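Local coordinates for aldehyde dehydrogenase family protein (Pseudomonas syringae pv. tomato, PDB 5IUV), which oxidises indole-3-acetaldehyde with NAD+ as cofactor, most likely to the auxin indole-3-acetic acid, as a member of the aldehyde dehydrogenase family, at residues I201-A204 against Q205-I208. Numbering follows the deposited sequence.
Sequences IRIA and QLAI
Arg-202 meets Gln-205 and Leu-206 because its chain leaves with CG trans to the backbone N (chi1 180°) and then bends at the next bond. Leu-206 has CG beside its own N, which puts CD2 3.8 Å from Arg-202 NH1, one turn back. All lie on helix 198-210, the crossover helix of a beta-alpha-beta unit between strands 187-191 and 217-219 in the NAD-binding part of the fold. Gln-205 CG sits at the edge of the guanidinium, near its plane. The Gln-205 amide is turned 78° from that plane. The contacts of the guanidinium within this turn are with carbon; its salt bridge, from NE, goes to Glu-100 outside the turn. Leu-101 of helix 98-109 touches both Arg-202 and Ile-203. Ile-203 CG2 makes a looser apolar contact with Leu-206 CD1 at 4.3 Å. Ala-204 and Ala-207 pack on strand 217-219 through Val-219 and Leu-217.

The backbone is not evenly bonded here. Gln-205 N reaches only weakly back to Arg-202 O, three residues earlier, at 3.4 Å. The i to i+4 bond from Ile-208 N to Ala-204 O is long and weak, at 3.5 Å. Between them, Ala-207 N donates to Ile-203 O at 2.9 Å, with an N-H...O angle of 150°.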
loop_
_atom_site.group_PDB
_atom_site.type_symbol
_atom_site.label_atom_id
_atom_site.label_comp_id
_atom_site.label_asym_id
_atom_site.label_seq_id
_atom_site.Cartn_x
_atom_site.Cartn_y
_atom_site.Cartn_z
ATOM N N ILE A 201 1.183 -27.769 -24.239
ATOM C CA ILE A 201 1.954 -29.001 -24.188
ATOM C C ILE A 201 3.442 -28.701 -24.348
ATOM O O ILE A 201 4.283 -29.245 -23.629
ATOM C CB ILE A 201 1.487 -29.992 -25.285
ATOM C CG1 ILE A 201 0.121 -30.583 -24.912
ATOM C CG2 ILE A 201 2.508 -31.107 -25.496
ATOM C CD1 ILE A 201 -0.530 -31.383 -26.036
ATOM N N ARG A 202 3.754 -27.806 -25.278
ATOM C CA ARG A 202 5.142 -27.500 -25.608
ATOM C C ARG A 202 5.875 -26.752 -24.489
ATOM O O ARG A 202 7.040 -27.041 -24.220
ATOM C CB ARG A 202 5.200 -26.697 -26.915
ATOM C CG ARG A 202 6.609 -26.310 -27.363
ATOM C CD ARG A 202 7.455 -27.527 -27.739
ATOM N NE ARG A 202 8.767 -27.116 -28.229
ATOM C CZ ARG A 202 9.861 -27.047 -27.477
ATOM N NH1 ARG A 202 9.812 -27.380 -26.196
ATOM N NH2 ARG A 202 11.009 -26.647 -28.011
ATOM N N ILE A 203 5.207 -25.809 -23.821
ATOM C CA ILE A 203 5.903 -25.016 -22.801
ATOM C C ILE A 203 6.135 -25.780 -21.500
ATOM O O ILE A 203 6.888 -25.318 -20.643
ATOM C CB ILE A 203 5.160 -23.694 -22.466
ATOM C CG1 ILE A 203 3.779 -23.975 -21.879
ATOM C CG2 ILE A 203 5.091 -22.788 -23.704
ATOM C CD1 ILE A 203 3.097 -22.753 -21.292
ATOM N N ALA A 204 5.496 -26.940 -21.341
ATOM C CA ALA A 204 5.752 -27.787 -20.168
ATOM C C ALA A 204 7.234 -28.159 -20.086
ATOM O O ALA A 204 7.834 -28.152 -19.009
ATOM C CB ALA A 204 4.889 -29.048 -20.210
ATOM N N GLN A 205 7.821 -28.454 -21.240
ATOM C CA GLN A 205 9.242 -28.768 -21.338
ATOM C C GLN A 205 10.119 -27.553 -21.053
ATOM O O GLN A 205 11.162 -27.656 -20.398
ATOM C CB GLN A 205 9.558 -29.321 -22.726
ATOM C CG GLN A 205 11.029 -29.282 -23.086
ATOM C CD GLN A 205 11.807 -30.396 -22.429
ATOM O OE1 GLN A 205 12.605 -30.166 -21.516
ATOM N NE2 GLN A 205 11.585 -31.623 -22.899
ATOM N N LEU A 206 9.703 -26.403 -21.570
ATOM C CA LEU A 206 10.446 -25.172 -21.354
ATOM C C LEU A 206 10.467 -24.798 -19.874
ATOM O O LEU A 206 11.467 -24.271 -19.381
ATOM C CB LEU A 206 9.854 -24.032 -22.183
ATOM C CG LEU A 206 9.901 -24.212 -23.699
ATOM C CD1 LEU A 206 9.370 -22.957 -24.397
ATOM C CD2 LEU A 206 11.324 -24.538 -24.165
ATOM N N ALA A 207 9.374 -25.077 -19.166
ATOM C CA ALA A 207 9.308 -24.781 -17.737
ATOM C C ALA A 207 10.403 -25.540 -16.985
ATOM O O ALA A 207 11.109 -24.967 -16.156
ATOM C CB ALA A 207 7.933 -25.124 -17.180
ATOM N N ILE A 208 10.554 -26.821 -17.299
ATOM C CA ILE A 208 11.612 -27.635 -16.703
ATOM C C ILE A 208 12.997 -27.084 -17.047
ATOM O O ILE A 208 13.875 -26.983 -16.183
ATOM C CB ILE A 208 11.510 -29.109 -17.168
ATOM C CG1 ILE A 208 10.226 -29.737 -16.630
ATOM C CG2 ILE A 208 12.713 -29.916 -16.693
ATOM C CD1 ILE A 208 10.139 -29.747 -15.109
#